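Local structure of cytochrome c-554 (Nitrosomonas europaea, 1FT5) at residues Asp66-Gly69 with Gly73-Ile76; Leu139-Ser144 with Phe156-Asp161; Met171-Lys176 with His197-Ala202. The protein carries electrons in ammonia oxidation, accepting them directly from hydroxylamine oxidoreductase through a set of four covalently bound hemes. All coordinates share one frame; numbering follows the deposited sequence.

Contact 1: residues Asp66-Gly69 with Gly73-Ile76; sequences DGFG and GYTI. With PO4 (phosphate ion), chain B.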
loop_
_atom_site.group_PDB
_atom_site.type_symbol
_atom_site.label_atom_id
_atom_site.label_comp_id
_atom_site.label_asym_id
_atom_site.label_seq_id
_atom_site.Cartn_x
_atom_site.Cartn_y
_atom_site.Cartn_z
ATOM N N ASP A 66 7.125 -3.290 -2.074
ATOM C CA ASP A 66 6.687 -2.180 -2.924
ATOM C C ASP A 66 7.333 -2.123 -4.335
ATOM O O ASP A 66 8.568 -2.198 -4.435
ATOM C CB ASP A 66 7.151 -0.838 -2.279
ATOM C CG ASP A 66 6.378 -0.445 -1.060
ATOM O OD1 ASP A 66 7.002 0.237 -0.191
ATOM O OD2 ASP A 66 5.185 -0.773 -0.961
ATOM N N GLY A 67 6.500 -1.976 -5.376
ATOM C CA GLY A 67 6.992 -1.690 -6.705
ATOM C C GLY A 67 7.825 -2.772 -7.384
ATOM O O GLY A 67 8.712 -2.473 -8.195
ATOM N N PHE A 68 7.523 -4.018 -7.122
ATOM C CA PHE A 68 8.357 -5.053 -7.775
ATOM C C PHE A 68 8.152 -4.983 -9.299
ATOM O O PHE A 68 7.014 -4.864 -9.777
ATOM C CB PHE A 68 7.906 -6.439 -7.287
ATOM C CG PHE A 68 8.799 -7.556 -7.743
ATOM C CD1 PHE A 68 10.130 -7.600 -7.411
ATOM C CD2 PHE A 68 8.263 -8.605 -8.514
ATOM C CE1 PHE A 68 10.955 -8.645 -7.800
ATOM C CE2 PHE A 68 9.099 -9.676 -8.908
ATOM C CZ PHE A 68 10.405 -9.708 -8.561
ATOM N N GLY A 69 9.272 -5.033 -10.036
ATOM C CA GLY A 69 9.205 -4.950 -11.500
ATOM C C GLY A 69 8.892 -3.549 -12.047
ATOM O O GLY A 69 8.702 -3.367 -13.260
ATOM N N GLY A 73 11.403 0.485 -7.862
ATOM C CA GLY A 73 10.897 -0.474 -6.888
ATOM C C GLY A 73 11.845 -1.542 -6.395
ATOM O O GLY A 73 13.039 -1.588 -6.728
ATOM N N TYR A 74 11.337 -2.392 -5.496
ATOM C CA TYR A 74 12.082 -3.464 -4.922
ATOM C C TYR A 74 12.692 -4.418 -5.951
ATOM O O TYR A 74 12.020 -4.773 -6.969
ATOM C CB TYR A 74 11.105 -4.323 -4.073
ATOM C CG TYR A 74 11.765 -5.355 -3.213
ATOM C CD1 TYR A 74 12.049 -5.067 -1.885
ATOM C CD2 TYR A 74 12.037 -6.647 -3.710
ATOM C CE1 TYR A 74 12.566 -6.011 -1.050
ATOM C CE2 TYR A 74 12.548 -7.609 -2.956
ATOM C CZ TYR A 74 12.820 -7.325 -1.594
ATOM O OH TYR A 74 13.334 -8.301 -0.757
ATOM N N THR A 75 13.956 -4.776 -5.720
ATOM C CA THR A 75 14.593 -5.824 -6.521
ATOM C C THR A 75 15.225 -6.830 -5.594
ATOM O O THR A 75 15.707 -6.530 -4.473
ATOM C CB THR A 75 15.690 -5.327 -7.511
ATOM O OG1 THR A 75 16.808 -4.829 -6.798
ATOM C CG2 THR A 75 15.102 -4.247 -8.462
ATOM N N ILE A 76 15.193 -8.085 -6.011
ATOM C CA ILE A 76 15.780 -9.133 -5.257
ATOM C C ILE A 76 17.320 -8.936 -5.205
ATOM O O ILE A 76 17.954 -9.214 -4.179
ATOM C CB ILE A 76 15.386 -10.507 -5.861
ATOM C CG1 ILE A 76 13.889 -10.757 -5.537
ATOM C CG2 ILE A 76 16.216 -11.634 -5.220
ATOM C CD1 ILE A 76 13.258 -11.781 -6.525
HETATM P P PO4 B . 15.383 -8.698 -9.635
HETATM O O1 PO4 B . 15.246 -10.170 -10.177
HETATM O O2 PO4 B . 15.357 -7.698 -10.824
HETATM O O3 PO4 B . 14.153 -8.423 -8.740
HETATM O O4 PO4 B . 16.754 -8.581 -8.966
HETATM O O HOH W 1 11.890 -4.977 -9.568
#
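Phe68 and Tyr74 both place CG opposite the backbone N (chi1 -172° and -170°), a torsion that swings the Phe68 ring alongside the 73-76 backbone while Tyr74 leads off into the protein. Phe68 CD1 lies 3.4 Å from Tyr74 O and near the plane of the Tyr74 ring, at its edge, 4.3 Å from Tyr74 CD2. Farther out, Phe68 CZ meets the methyl Ile76 CD1 at 4.1 Å. The backbones are joined by a nearly straight bond from Tyr74 N to Asp66 O (3.0 Å, 172° at the hydrogen). Next to it Gly73 CA sits 3.2 Å from Gly67 O, in a CA-H...O contact that leaves no room for a side chain on Gly73. A water bridges Gly69 N (2.7 Å) and Tyr74 O (2.6 Å). With an alanine in place of Phe68, Ile76 CD1 would probably lose its aromatic neighbour and a gap would open beside Tyr74 O. Asp66 OD2 turns away to Ser90 OG and Gly87 N, next to a heme-binding cysteine, Cys88. The polar bonds between the segments thus run through main chain and water, and Ile76 N binds a phosphate O3 (2.9 Å), an ion also held by Glu77 N and probably from the crystallisation liquor.

Contact 2: residues Leu139-Ser144 with Phe156-Asp161; sequences LNYEGS and FTPEVD. With HEM (protoporphyrin IX containing Fe), chain F.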
loop_
_atom_site.group_PDB
_atom_site.type_symbol
_atom_site.label_atom_id
_atom_site.label_comp_id
_atom_site.label_asym_id
_atom_site.label_seq_id
_atom_site.Cartn_x
_atom_site.Cartn_y
_atom_site.Cartn_z
ATOM N N LEU A 139 -6.468 -10.091 -6.043
ATOM C CA LEU A 139 -7.375 -10.791 -6.983
ATOM C C LEU A 139 -6.586 -11.312 -8.156
ATOM O O LEU A 139 -7.153 -11.571 -9.240
ATOM C CB LEU A 139 -8.466 -9.806 -7.462
ATOM C CG LEU A 139 -9.472 -9.454 -6.388
ATOM C CD1 LEU A 139 -10.504 -8.384 -6.982
ATOM C CD2 LEU A 139 -10.230 -10.671 -5.935
ATOM N N ASN A 140 -5.281 -11.543 -7.947
ATOM C CA ASN A 140 -4.433 -11.994 -9.043
ATOM C C ASN A 140 -4.294 -13.491 -8.973
ATOM O O ASN A 140 -3.328 -14.020 -8.407
ATOM C CB ASN A 140 -3.044 -11.347 -8.973
ATOM C CG ASN A 140 -2.279 -11.569 -10.238
ATOM O OD1 ASN A 140 -2.755 -11.177 -11.302
ATOM N ND2 ASN A 140 -1.089 -12.166 -10.165
ATOM N N TYR A 141 -5.328 -14.168 -9.498
ATOM C CA TYR A 141 -5.322 -15.639 -9.546
ATOM C C TYR A 141 -6.057 -16.077 -10.770
ATOM O O TYR A 141 -6.794 -15.313 -11.372
ATOM C CB TYR A 141 -5.909 -16.311 -8.286
ATOM C CG TYR A 141 -7.253 -15.838 -7.845
ATOM C CD1 TYR A 141 -8.415 -16.390 -8.359
ATOM C CD2 TYR A 141 -7.343 -14.847 -6.878
ATOM C CE1 TYR A 141 -9.664 -15.933 -7.885
ATOM C CE2 TYR A 141 -8.523 -14.406 -6.430
ATOM C CZ TYR A 141 -9.664 -14.922 -6.910
ATOM O OH TYR A 141 -10.827 -14.418 -6.346
ATOM N N GLU A 142 -5.877 -17.361 -11.104
ATOM C CA GLU A 142 -6.501 -17.890 -12.322
ATOM C C GLU A 142 -8.002 -17.839 -12.258
ATOM O O GLU A 142 -8.564 -18.296 -11.300
ATOM C CB GLU A 142 -6.041 -19.341 -12.506
ATOM C CG GLU A 142 -6.507 -19.898 -13.840
ATOM C CD GLU A 142 -5.775 -21.163 -14.235
ATOM O OE1 GLU A 142 -4.904 -21.601 -13.444
ATOM O OE2 GLU A 142 -6.081 -21.704 -15.340
ATOM N N GLY A 143 -8.606 -17.291 -13.311
ATOM C CA GLY A 143 -10.052 -17.211 -13.379
ATOM C C GLY A 143 -10.657 -16.198 -12.448
ATOM O O GLY A 143 -11.852 -16.174 -12.189
ATOM N N SER A 144 -9.812 -15.317 -11.902
ATOM C CA SER A 144 -10.361 -14.306 -11.031
ATOM C C SER A 144 -11.303 -13.319 -11.743
ATOM O O SER A 144 -11.209 -13.135 -12.940
ATOM C CB SER A 144 -9.165 -13.485 -10.466
ATOM O OG SER A 144 -9.631 -12.310 -9.864
ATOM N N PHE A 156 -3.014 -17.860 -2.210
ATOM C CA PHE A 156 -4.100 -17.771 -1.201
ATOM C C PHE A 156 -5.366 -17.271 -1.812
ATOM O O PHE A 156 -5.696 -16.085 -1.800
ATOM C CB PHE A 156 -3.597 -16.879 0.012
ATOM C CG PHE A 156 -2.403 -17.508 0.668
ATOM C CD1 PHE A 156 -1.101 -17.180 0.239
ATOM C CD2 PHE A 156 -2.578 -18.519 1.595
ATOM C CE1 PHE A 156 -0.009 -17.840 0.712
ATOM C CE2 PHE A 156 -1.409 -19.211 2.106
ATOM C CZ PHE A 156 -0.127 -18.828 1.631
ATOM N N THR A 157 -6.139 -18.252 -2.301
ATOM C CA THR A 157 -7.347 -17.934 -3.048
ATOM C C THR A 157 -8.594 -18.478 -2.375
ATOM O O THR A 157 -8.489 -19.251 -1.428
ATOM C CB THR A 157 -7.302 -18.630 -4.390
ATOM O OG1 THR A 157 -7.327 -20.028 -4.095
ATOM C CG2 THR A 157 -6.018 -18.378 -5.152
ATOM N N PRO A 158 -9.765 -18.037 -2.834
ATOM C CA PRO A 158 -11.027 -18.546 -2.227
ATOM C C PRO A 158 -11.110 -20.053 -2.268
ATOM O O PRO A 158 -11.735 -20.658 -1.386
ATOM C CB PRO A 158 -12.129 -17.846 -3.035
ATOM C CG PRO A 158 -11.472 -16.548 -3.419
ATOM C CD PRO A 158 -10.030 -16.955 -3.781
ATOM N N GLU A 159 -10.507 -20.691 -3.282
ATOM C CA GLU A 159 -10.479 -22.186 -3.285
ATOM C C GLU A 159 -9.778 -22.746 -2.065
ATOM O O GLU A 159 -10.189 -23.765 -1.482
ATOM C CB GLU A 159 -9.698 -22.749 -4.469
ATOM C CG GLU A 159 -10.455 -22.682 -5.714
ATOM C CD GLU A 159 -9.702 -23.260 -6.888
ATOM O OE1 GLU A 159 -8.457 -23.535 -6.803
ATOM O OE2 GLU A 159 -10.357 -23.436 -7.940
ATOM N N VAL A 160 -8.642 -22.151 -1.693
ATOM C CA VAL A 160 -7.892 -22.608 -0.543
ATOM C C VAL A 160 -8.712 -22.400 0.733
ATOM O O VAL A 160 -8.836 -23.323 1.574
ATOM C CB VAL A 160 -6.540 -21.842 -0.434
ATOM C CG1 VAL A 160 -5.823 -22.278 0.847
ATOM C CG2 VAL A 160 -5.689 -22.150 -1.717
ATOM N N ASP A 161 -9.283 -21.192 0.874
ATOM C CA ASP A 161 -10.079 -20.859 2.030
ATOM C C ASP A 161 -10.916 -19.616 1.720
ATOM O O ASP A 161 -10.420 -18.636 1.173
ATOM C CB ASP A 161 -9.166 -20.567 3.225
ATOM C CG ASP A 161 -9.905 -20.533 4.543
ATOM O OD1 ASP A 161 -10.842 -19.755 4.692
ATOM O OD2 ASP A 161 -9.550 -21.329 5.460
HETATM C CHA HEM F . -0.745 -13.781 1.995
HETATM C CHB HEM F . 3.111 -16.602 1.205
HETATM C CHC HEM F . 3.060 -15.292 -3.519
HETATM C CHD HEM F . -0.573 -12.155 -2.543
HETATM C C1A HEM F . 0.347 -14.662 2.218
HETATM C C2A HEM F . 0.570 -15.377 3.422
HETATM C C3A HEM F . 1.690 -16.169 3.210
HETATM C C4A HEM F . 2.083 -15.893 1.845
HETATM C CMA HEM F . 2.360 -17.187 4.155
HETATM C CAA HEM F . -0.288 -15.285 4.649
HETATM C CBA HEM F . -1.523 -16.180 4.566
HETATM C CGA HEM F . -2.286 -16.230 5.885
HETATM O O1A HEM F . -1.815 -15.666 6.899
HETATM O O2A HEM F . -3.392 -16.801 5.886
HETATM C C1B HEM F . 3.426 -16.482 -0.166
HETATM C C2B HEM F . 4.382 -17.315 -0.868
HETATM C C3B HEM F . 4.315 -16.992 -2.171
HETATM C C4B HEM F . 3.360 -15.924 -2.309
HETATM C CMB HEM F . 5.330 -18.306 -0.240
HETATM C CAB HEM F . 5.104 -17.578 -3.352
HETATM C CBB HEM F . 4.946 -19.113 -3.465
HETATM C C1C HEM F . 2.093 -14.253 -3.644
HETATM C C2C HEM F . 1.809 -13.563 -4.883
HETATM C C3C HEM F . 0.808 -12.644 -4.603
HETATM C C4C HEM F . 0.494 -12.832 -3.200
HETATM C CMC HEM F . 2.507 -13.766 -6.221
HETATM C CAC HEM F . 0.179 -11.600 -5.479
HETATM C CBC HEM F . -0.142 -11.930 -6.938
HETATM C C1D HEM F . -0.946 -12.351 -1.219
HETATM C C2D HEM F . -2.097 -11.758 -0.632
HETATM C C3D HEM F . -2.168 -12.243 0.656
HETATM C C4D HEM F . -1.034 -13.108 0.830
HETATM C CMD HEM F . -3.048 -10.795 -1.349
HETATM C CAD HEM F . -3.254 -11.916 1.664
HETATM C CBD HEM F . -4.409 -12.934 1.723
HETATM C CGD HEM F . -5.466 -12.519 2.726
HETATM O O1D HEM F . -5.209 -12.647 3.924
HETATM O O2D HEM F . -6.515 -12.102 2.317
HETATM N NA HEM F . 1.316 -14.928 1.237
HETATM N NB HEM F . 2.784 -15.620 -1.049
HETATM N NC HEM F . 1.331 -13.747 -2.596
HETATM N ND HEM F . -0.281 -13.150 -0.351
HETATM FE FE HEM F . 1.474 -14.131 -0.630
#
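Tyr141 reaches across to Thr157 and Pro158. Tyr141 CB meets the methyl Thr157 CG2 at 3.8 Å. CG and CD2 follow along the same methyl, with Thr157 CB over one face of the ring. Beyond them Tyr141 CE2 comes within 4.0 Å of Pro158 CD, and CZ is nearer to the same CD at 3.7 Å. The hydroxyl oxygen Tyr141 OH ends against Pro158 CG, also at 3.7 Å. With chi1 at 51° the Tyr141 ring stands between its own N and carbonyl carbon, where its other face receives Ser144 CB, 3.5 Å above the plane and toward the rim. The ring is therefore sandwiched between its own type II turn, Tyr141 to Ser144, and the 156-161 segment. The turn is closed by Ser144 N bonding Tyr141 O; Ser144 OG reaches back past it to Leu139 O, 2.7 Å away. No hydrogen bond crosses between the segments, so the joint is purely van der Waals. Both lead to a heme: Asn140 touches its CBC, while Phe156 is tilted against the porphyrin, its CE1 leading over pyrrole A, 4.2 Å from the iron. This is the periphery of a multiheme c-type cytochrome site, probably that of heme 2, whose iron is bound by His64.

Contact 3: residues Met171-Lys176 with His197-Ala202; sequences MVKEVK and HDEFQA. With HEM (protoporphyrin IX containing Fe), chain G.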
loop_
_atom_site.group_PDB
_atom_site.type_symbol
_atom_site.label_atom_id
_atom_site.label_comp_id
_atom_site.label_asym_id
_atom_site.label_seq_id
_atom_site.Cartn_x
_atom_site.Cartn_y
_atom_site.Cartn_z
ATOM N N MET A 171 -13.078 -4.370 2.385
ATOM C CA MET A 171 -11.792 -4.414 2.984
ATOM C C MET A 171 -11.038 -3.104 3.059
ATOM O O MET A 171 -10.189 -2.987 3.908
ATOM C CB MET A 171 -10.990 -5.523 2.321
ATOM C CG MET A 171 -11.009 -6.718 3.309
ATOM S SD MET A 171 -11.021 -8.250 2.512
ATOM C CE MET A 171 -11.975 -9.320 3.711
ATOM N N VAL A 172 -11.385 -2.160 2.194
ATOM C CA VAL A 172 -10.698 -0.842 2.303
ATOM C C VAL A 172 -11.173 -0.104 3.534
ATOM O O VAL A 172 -10.535 0.878 3.940
ATOM C CB VAL A 172 -10.911 -0.023 1.018
ATOM C CG1 VAL A 172 -12.365 0.604 0.935
ATOM C CG2 VAL A 172 -9.852 1.139 0.956
ATOM N N LYS A 173 -12.219 -0.634 4.173
ATOM C CA LYS A 173 -12.724 -0.001 5.397
ATOM C C LYS A 173 -12.267 -0.731 6.619
ATOM O O LYS A 173 -12.774 -0.496 7.693
ATOM C CB LYS A 173 -14.279 0.100 5.383
ATOM C CG LYS A 173 -14.852 0.897 4.275
ATOM C CD LYS A 173 -16.343 1.318 4.571
ATOM C CE LYS A 173 -16.887 2.226 3.482
ATOM N NZ LYS A 173 -18.240 2.683 3.924
ATOM N N GLU A 174 -11.289 -1.620 6.487
ATOM C CA GLU A 174 -10.721 -2.325 7.632
ATOM C C GLU A 174 -9.487 -1.551 8.048
ATOM O O GLU A 174 -8.420 -1.689 7.411
ATOM C CB GLU A 174 -10.333 -3.744 7.169
ATOM C CG GLU A 174 -9.974 -4.707 8.278
ATOM C CD GLU A 174 -11.233 -5.281 8.995
ATOM O OE1 GLU A 174 -12.263 -5.689 8.350
ATOM O OE2 GLU A 174 -11.109 -5.315 10.186
ATOM N N VAL A 175 -9.602 -0.730 9.102
ATOM C CA VAL A 175 -8.428 0.093 9.506
ATOM C C VAL A 175 -7.285 -0.749 9.966
ATOM O O VAL A 175 -6.117 -0.380 9.769
ATOM C CB VAL A 175 -8.753 1.112 10.607
ATOM C CG1 VAL A 175 -9.686 2.168 10.039
ATOM C CG2 VAL A 175 -9.356 0.409 11.818
ATOM N N LYS A 176 -7.567 -1.901 10.555
ATOM C CA LYS A 176 -6.446 -2.724 11.012
ATOM C C LYS A 176 -5.698 -3.326 9.862
ATOM O O LYS A 176 -4.663 -3.952 10.093
ATOM C CB LYS A 176 -6.876 -3.859 11.957
ATOM C CG LYS A 176 -7.479 -3.296 13.227
ATOM C CD LYS A 176 -8.849 -2.747 12.914
ATOM C CE LYS A 176 -9.510 -3.660 11.910
ATOM N NZ LYS A 176 -10.357 -2.959 10.999
ATOM N N HIS A 197 -13.288 9.148 1.320
ATOM C CA HIS A 197 -12.478 10.134 2.047
ATOM C C HIS A 197 -13.260 10.951 3.134
ATOM O O HIS A 197 -12.810 11.062 4.262
ATOM C CB HIS A 197 -11.902 11.146 1.010
ATOM C CG HIS A 197 -11.056 12.220 1.636
ATOM N ND1 HIS A 197 -9.706 12.084 1.851
ATOM C CD2 HIS A 197 -11.388 13.457 2.102
ATOM C CE1 HIS A 197 -9.233 13.183 2.424
ATOM N NE2 HIS A 197 -10.239 14.032 2.589
ATOM N N ASP A 198 -14.406 11.490 2.747
ATOM C CA ASP A 198 -15.149 12.288 3.726
ATOM C C ASP A 198 -15.616 11.422 4.867
ATOM O O ASP A 198 -15.541 11.823 6.046
ATOM C CB ASP A 198 -16.319 12.972 3.051
ATOM C CG ASP A 198 -15.848 14.019 2.040
ATOM O OD1 ASP A 198 -14.746 14.591 2.246
ATOM O OD2 ASP A 198 -16.575 14.231 1.063
ATOM N N GLU A 199 -16.060 10.200 4.521
ATOM C CA GLU A 199 -16.450 9.273 5.598
ATOM C C GLU A 199 -15.273 8.984 6.549
ATOM O O GLU A 199 -15.355 8.996 7.782
ATOM C CB GLU A 199 -16.968 7.966 4.987
ATOM C CG GLU A 199 -17.068 6.840 6.015
ATOM C CD GLU A 199 -17.530 5.487 5.389
ATOM O OE1 GLU A 199 -17.958 5.453 4.239
ATOM O OE2 GLU A 199 -17.474 4.481 6.096
ATOM N N PHE A 200 -14.095 8.691 5.982
ATOM C CA PHE A 200 -12.945 8.374 6.804
ATOM C C PHE A 200 -12.471 9.583 7.649
ATOM O O PHE A 200 -12.030 9.436 8.795
ATOM C CB PHE A 200 -11.780 7.935 5.872
ATOM C CG PHE A 200 -11.876 6.530 5.368
ATOM C CD1 PHE A 200 -10.805 6.004 4.708
ATOM C CD2 PHE A 200 -13.016 5.751 5.550
ATOM C CE1 PHE A 200 -10.835 4.692 4.207
ATOM C CE2 PHE A 200 -13.074 4.475 5.064
ATOM C CZ PHE A 200 -11.984 3.915 4.382
ATOM N N GLN A 201 -12.630 10.782 7.059
ATOM C CA GLN A 201 -12.184 11.940 7.782
ATOM C C GLN A 201 -13.171 12.300 8.889
ATOM O O GLN A 201 -12.736 12.754 9.943
ATOM C CB GLN A 201 -12.009 13.112 6.817
ATOM C CG GLN A 201 -10.690 13.010 6.057
ATOM C CD GLN A 201 -9.513 13.175 7.004
ATOM O OE1 GLN A 201 -9.353 14.226 7.676
ATOM N NE2 GLN A 201 -8.683 12.141 7.113
ATOM N N ALA A 202 -14.447 12.037 8.632
ATOM C CA ALA A 202 -15.494 12.368 9.635
ATOM C C ALA A 202 -15.296 11.563 10.927
ATOM O O ALA A 202 -15.563 12.074 12.028
ATOM C CB ALA A 202 -16.885 12.164 9.054
HETATM C CHA HEM G . -5.045 7.561 3.770
HETATM C CHB HEM G . -0.285 7.967 4.754
HETATM C CHC HEM G . 0.229 3.191 3.812
HETATM C CHD HEM G . -4.358 3.021 2.239
HETATM C C1A HEM G . -3.789 8.050 4.155
HETATM C C2A HEM G . -3.550 9.395 4.571
HETATM C C3A HEM G . -2.234 9.520 4.815
HETATM C C4A HEM G . -1.628 8.251 4.577
HETATM C CMA HEM G . -1.464 10.774 5.276
HETATM C CAA HEM G . -4.633 10.526 4.702
HETATM C CBA HEM G . -5.072 10.709 6.215
HETATM C CGA HEM G . -5.551 9.390 6.876
HETATM O O1A HEM G . -6.472 8.804 6.351
HETATM O O2A HEM G . -4.961 8.997 7.880
HETATM C C1B HEM G . 0.286 6.674 4.555
HETATM C C2B HEM G . 1.660 6.369 4.827
HETATM C C3B HEM G . 1.812 5.009 4.610
HETATM C C4B HEM G . 0.491 4.544 4.203
HETATM C CMB HEM G . 2.711 7.382 5.288
HETATM C CAB HEM G . 2.998 4.104 4.742
HETATM C CBB HEM G . 3.542 4.077 6.191
HETATM C C1C HEM G . -0.995 2.781 3.291
HETATM C C2C HEM G . -1.196 1.470 2.780
HETATM C C3C HEM G . -2.413 1.430 2.286
HETATM C C4C HEM G . -3.046 2.691 2.535
HETATM C CMC HEM G . -0.163 0.322 2.771
HETATM C CAC HEM G . -3.071 0.235 1.530
HETATM C CBC HEM G . -3.037 -1.138 2.157
HETATM C C1D HEM G . -4.970 4.246 2.557
HETATM C C2D HEM G . -6.353 4.559 2.273
HETATM C C3D HEM G . -6.549 5.839 2.760
HETATM C C4D HEM G . -5.277 6.263 3.293
HETATM C CMD HEM G . -7.341 3.685 1.523
HETATM C CAD HEM G . -7.786 6.713 2.602
HETATM C CBD HEM G . -7.585 7.734 1.524
HETATM C CGD HEM G . -8.471 8.991 1.630
HETATM O O1D HEM G . -8.280 9.865 0.776
HETATM O O2D HEM G . -9.294 9.048 2.542
HETATM N NA HEM G . -2.609 7.353 4.168
HETATM N NB HEM G . -0.446 5.549 4.153
HETATM N NC HEM G . -2.120 3.521 3.154
HETATM N ND HEM G . -4.283 5.297 3.195
HETATM FE FE HEM G . -2.375 5.428 3.699
#
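Lys173 and Glu199 cross at about a right angle, both chains extended beyond CG, and meet at their charged ends. Glu199 OE1 accepts from Lys173 NZ (2.8 Å) through its syn lone pair; the bond to OE2 is weak, leaving the carboxylate gripped unequally by one ammonium. The same lysine also makes a cation-pi contact with Phe196. Next to this pair Phe200 is turned edge-on to the 171-176 segment: CZ points at Val172 O, 3.4 Å away, and CE2 lies 4.1 Å from Lys173 CG, both partners near the plane of the ring. This places ring hydrogens rather than the pi cloud against the carbonyl. A further edge atom, Phe200 CD1, reaches heme CAD (3.7 Å), while the ring stacks with that of His181. Val172 CG2, anti to the backbone N, comes to the same heme from the other segment, 3.6 Å from heme CMD. His197 meets the heme propionate edge-on: ND1 donates to O1D at 2.8 Å and 167°, with Gln201 CG packed over one face of the imidazole. The chemistry is divided by depth. An exposed salt bridge ties the turn to helix 197-202, the buried phenyl ring joins both to the heme, and the propionate charge would probably help keep the proton on His197 ND1, while the N-H in turn is likely to offset part of that charge.

How the contacts relate
The three contacts follow one another along the chain without touching; contacts 2 and 3 touch hemes, while contact 1 only comes near one. Contact 2 lies at the surface, its centre about 20 Å from the centre of the chain, and is apolar; contacts 1 and 3 are partly buried, lie on opposite sides of the chain's centre, and add polar bonds to their packing. Contact 1 closes a short loop on itself through main-chain and water bonds. Contact 2 likewise joins two parts of a single connection, between helices 131-138 and 168-171, whereas contact 3 brings a turn against helix 197-202 and is alone in having a salt bridge between its segments.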